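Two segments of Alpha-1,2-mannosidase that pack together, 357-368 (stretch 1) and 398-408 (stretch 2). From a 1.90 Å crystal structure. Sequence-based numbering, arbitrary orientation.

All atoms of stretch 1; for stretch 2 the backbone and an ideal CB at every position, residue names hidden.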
# COMPACT_ATOMS: atom_id res chain seq x y z
N ILE A 357 -32.19 -26.11 16.55
CA ILE A 357 -32.53 -24.77 16.08
C ILE A 357 -34.02 -24.53 16.31
O ILE A 357 -34.44 -23.47 16.80
CB ILE A 357 -32.18 -24.60 14.58
CG1 ILE A 357 -30.66 -24.46 14.40
CG2 ILE A 357 -32.90 -23.39 13.95
CD1 ILE A 357 -30.21 -24.59 12.94
N ILE A 358 -34.84 -25.52 15.96
CA ILE A 358 -36.29 -25.42 16.19
C ILE A 358 -36.59 -25.37 17.70
O ILE A 358 -37.44 -24.60 18.15
CB ILE A 358 -37.04 -26.59 15.51
CG1 ILE A 358 -36.79 -26.54 14.00
CG2 ILE A 358 -38.56 -26.54 15.80
CD1 ILE A 358 -37.07 -25.18 13.40
N ASN A 359 -35.88 -26.17 18.49
CA ASN A 359 -36.08 -26.14 19.93
C ASN A 359 -35.79 -24.73 20.48
O ASN A 359 -36.53 -24.22 21.30
CB ASN A 359 -35.17 -27.16 20.64
CG ASN A 359 -35.56 -28.59 20.35
OD1 ASN A 359 -36.69 -28.87 19.93
ND2 ASN A 359 -34.63 -29.52 20.57
N ALA A 360 -34.70 -24.12 20.03
CA ALA A 360 -34.35 -22.77 20.50
C ALA A 360 -35.46 -21.81 20.11
O ALA A 360 -35.84 -20.91 20.90
CB ALA A 360 -32.99 -22.32 19.88
N TYR A 361 -35.98 -21.98 18.90
CA TYR A 361 -37.12 -21.17 18.43
C TYR A 361 -38.34 -21.37 19.33
O TYR A 361 -39.00 -20.39 19.71
CB TYR A 361 -37.46 -21.51 16.97
CG TYR A 361 -38.79 -20.95 16.48
CD1 TYR A 361 -38.92 -19.62 16.11
CD2 TYR A 361 -39.91 -21.77 16.38
CE1 TYR A 361 -40.14 -19.12 15.66
CE2 TYR A 361 -41.12 -21.29 15.93
CZ TYR A 361 -41.23 -19.96 15.57
OH TYR A 361 -42.45 -19.50 15.12
N ASN A 362 -38.64 -22.62 19.70
CA ASN A 362 -39.79 -22.88 20.56
C ASN A 362 -39.57 -22.25 21.95
O ASN A 362 -40.49 -21.72 22.55
CB ASN A 362 -40.06 -24.39 20.70
CG ASN A 362 -40.64 -24.99 19.43
OD1 ASN A 362 -41.27 -24.29 18.64
ND2 ASN A 362 -40.43 -26.28 19.23
N GLU A 363 -38.34 -22.32 22.43
CA GLU A 363 -38.01 -21.84 23.77
C GLU A 363 -37.82 -20.32 23.88
O GLU A 363 -37.90 -19.77 24.98
CB GLU A 363 -36.77 -22.58 24.29
CG GLU A 363 -37.08 -24.02 24.65
CD GLU A 363 -35.91 -24.97 24.45
OE1 GLU A 363 -34.74 -24.55 24.59
OE2 GLU A 363 -36.16 -26.15 24.17
N SER A 364 -37.58 -19.64 22.76
CA SER A 364 -37.24 -18.20 22.82
C SER A 364 -38.04 -17.30 21.88
O SER A 364 -38.02 -16.08 22.03
CB SER A 364 -35.75 -17.99 22.53
OG SER A 364 -35.51 -18.11 21.14
N GLY A 365 -38.68 -17.88 20.88
CA GLY A 365 -39.40 -17.06 19.89
C GLY A 365 -38.61 -16.78 18.62
O GLY A 365 -39.19 -16.38 17.60
N PHE A 366 -37.29 -16.98 18.67
CA PHE A 366 -36.44 -16.77 17.50
C PHE A 366 -35.47 -17.92 17.33
O PHE A 366 -35.01 -18.51 18.30
CB PHE A 366 -35.62 -15.47 17.64
CG PHE A 366 -36.44 -14.19 17.48
CD1 PHE A 366 -36.62 -13.63 16.22
CD2 PHE A 366 -36.97 -13.54 18.58
CE1 PHE A 366 -37.34 -12.45 16.05
CE2 PHE A 366 -37.69 -12.36 18.43
CZ PHE A 366 -37.89 -11.82 17.16
N MET A 367 -35.10 -18.21 16.08
CA MET A 367 -33.97 -19.10 15.85
C MET A 367 -32.68 -18.37 16.19
O MET A 367 -32.59 -17.15 16.02
CB MET A 367 -33.93 -19.57 14.40
CG MET A 367 -35.15 -20.37 13.97
SD MET A 367 -34.95 -21.07 12.32
CE MET A 367 -35.23 -19.62 11.30
N PRO A 368 -31.67 -19.10 16.68
CA PRO A 368 -30.43 -18.41 16.98
C PRO A 368 -29.64 -18.07 15.71
O PRO A 368 -29.85 -18.71 14.67
CB PRO A 368 -29.65 -19.44 17.81
CG PRO A 368 -30.19 -20.78 17.37
CD PRO A 368 -31.62 -20.54 16.94
N UNK A 398 -35.39 -33.94 9.94
CA UNK A 398 -35.80 -34.34 11.28
C UNK A 398 -36.79 -33.35 11.89
O UNK A 398 -37.48 -33.67 12.83
CB UNK A 398 -34.57 -34.48 12.18
N UNK A 399 -36.82 -32.13 11.38
CA UNK A 399 -37.77 -31.14 11.86
C UNK A 399 -39.11 -31.27 11.13
O UNK A 399 -39.18 -31.84 10.03
CB UNK A 399 -37.20 -29.73 11.68
N UNK A 400 -40.16 -30.76 11.75
CA UNK A 400 -41.45 -30.69 11.10
C UNK A 400 -41.46 -29.57 10.06
O UNK A 400 -41.12 -28.42 10.37
CB UNK A 400 -42.56 -30.48 12.13
N UNK A 401 -41.84 -29.89 8.83
CA UNK A 401 -41.80 -28.95 7.72
C UNK A 401 -42.55 -27.65 8.02
O UNK A 401 -42.04 -26.56 7.76
CB UNK A 401 -42.39 -29.61 6.47
N UNK A 402 -43.78 -27.78 8.52
CA UNK A 402 -44.61 -26.60 8.73
C UNK A 402 -44.08 -25.72 9.85
O UNK A 402 -44.13 -24.49 9.75
CB UNK A 402 -46.05 -27.02 9.04
N UNK A 403 -43.60 -26.34 10.92
CA UNK A 403 -43.02 -25.61 12.04
C UNK A 403 -41.73 -24.91 11.58
O UNK A 403 -41.48 -23.75 11.92
CB UNK A 403 -42.74 -26.55 13.21
N UNK A 404 -40.91 -25.63 10.80
CA UNK A 404 -39.68 -25.02 10.30
C UNK A 404 -39.99 -23.82 9.40
O UNK A 404 -39.37 -22.77 9.52
CB UNK A 404 -38.85 -26.05 9.54
N UNK A 405 -40.97 -23.97 8.50
CA UNK A 405 -41.33 -22.86 7.63
C UNK A 405 -41.79 -21.64 8.44
O UNK A 405 -41.48 -20.49 8.09
CB UNK A 405 -42.43 -23.29 6.66
N UNK A 406 -42.58 -21.89 9.48
CA UNK A 406 -43.12 -20.81 10.32
C UNK A 406 -41.97 -20.06 10.98
O UNK A 406 -41.95 -18.82 11.00
CB UNK A 406 -44.08 -21.36 11.38
N UNK A 407 -41.02 -20.82 11.52
CA UNK A 407 -39.85 -20.26 12.17
C UNK A 407 -39.02 -19.41 11.19
O UNK A 407 -38.54 -18.33 11.54
CB UNK A 407 -38.99 -21.38 12.76
N UNK A 408 -38.84 -19.92 9.97
CA UNK A 408 -38.06 -19.23 8.94
C UNK A 408 -38.70 -17.90 8.57
O UNK A 408 -38.03 -16.87 8.52
CB UNK A 408 -37.92 -20.11 7.69

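Position 398 has nothing of stretch 1 within 5.5 Å of its ideal CB; it is Thr398, whose hydroxyl is hydrogen-bonded elsewhere in the structure.

At 399 the backbone is extended and CA-to-CB points toward stretch 1, the ideal CB lying 4.0 Å from Ile358 CG1. A compact or medium apolar side chain suits this neighbour. The residue is Val399, and its CG1 packs 3.5 Å from Ile358 CG1.

Position 400 points sideways, with no neighbour in stretch 1, but it immediately precedes a helix whose first amides lack acceptors within the helix. Asp, Asn, Ser or Thr would serve. Asp400 is the N-cap: its OD2 accepts from the backbone N of position 403 at 2.9 Å.

Positions 401 and 402 are out of reach of stretch 1, which leaves their identity open; they are Ala401 and Glu402.

Position 403 faces stretch 1, its ideal CB 4.9 Å from Ile358 CG2, with the Tyr361 ring and the amide of Asn362 farther along. A long chain, apolar at first and polar at its tip, could use all three; Lys, Arg or Gln are candidates. In Lys403, CG lies 3.7 Å from Ile358 CG2 and CD 3.9 Å from Tyr361 CE2, at the ring edge. One water accepts from NZ and donates to Asn362 OD1, linking the two helices.

At 404 CB points sideways, 4.3 Å from Ile358 CD1, where a small apolar group fits. Ala404 touches that methyl. Position 405 is out of reach; it is Leu405.

Position 406 also points sideways, yet its ideal CB is 4.5 Å from Tyr361 OH, a potential donor. An acceptor on a flexible chain, Glu or Gln, would suit. Glu406 OE2 accepts from Tyr361 OH at 2.7 Å, near the ring plane, and also forms a salt bridge with Lys403 NZ at 3.5 Å, its hydrogen bond weak.

Position 407 is the most confined: its ideal CB points toward stretch 1 and lies 3.8 Å from Tyr361 CG, 4.1 Å from Met367 SD and 4.3 Å from Ile358 CD1. Such crowding favours a small residue, Ala or Gly. Ala407 places CB 3.5 Å from the Tyr361 ring centroid, almost on the ring normal, in a CH-pi contact.

At 408 CA-to-CB points away, but the ideal CB is 4.5 Å from Met367 CE, so a flexible apolar chain could still touch it. Met408 does so, its CG 4.3 Å from Met367 CE.

Stretch 2 (398-408) TVDAEKALEAM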
# COMPACT_ATOMS: atom_id res chain seq x y z
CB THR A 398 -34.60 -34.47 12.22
OG1 THR A 398 -33.86 -33.24 12.25
CG2 THR A 398 -33.67 -35.58 11.72
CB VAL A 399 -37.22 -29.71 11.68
CG1 VAL A 399 -35.90 -29.55 12.46
CG2 VAL A 399 -37.00 -29.40 10.19
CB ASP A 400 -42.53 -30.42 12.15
CG ASP A 400 -43.88 -30.23 11.53
OD1 ASP A 400 -44.51 -31.24 11.16
OD2 ASP A 400 -44.31 -29.07 11.38
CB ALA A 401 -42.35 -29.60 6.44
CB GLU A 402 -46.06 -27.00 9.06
CG GLU A 402 -46.74 -27.74 7.93
CD GLU A 402 -47.49 -26.81 7.02
OE1 GLU A 402 -47.21 -25.59 7.06
OE2 GLU A 402 -48.38 -27.30 6.28
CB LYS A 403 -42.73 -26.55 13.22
CG LYS A 403 -41.85 -25.96 14.32
CD LYS A 403 -42.54 -24.80 15.07
CE LYS A 403 -43.40 -25.31 16.21
NZ LYS A 403 -44.39 -24.27 16.63
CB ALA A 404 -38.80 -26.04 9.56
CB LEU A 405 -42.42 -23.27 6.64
CG LEU A 405 -42.82 -22.16 5.66
CD1 LEU A 405 -41.61 -21.59 4.90
CD2 LEU A 405 -43.88 -22.65 4.68
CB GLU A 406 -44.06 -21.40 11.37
CG GLU A 406 -44.44 -20.47 12.50
CD GLU A 406 -45.07 -21.23 13.68
OE1 GLU A 406 -46.19 -21.75 13.52
OE2 GLU A 406 -44.44 -21.31 14.76
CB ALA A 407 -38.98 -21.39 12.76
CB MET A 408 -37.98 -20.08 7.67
CG MET A 408 -37.08 -21.29 7.77
SD MET A 408 -37.31 -22.29 6.28
CE MET A 408 -36.54 -23.81 6.84
O HOH W 1 -43.01 -22.20 18.70
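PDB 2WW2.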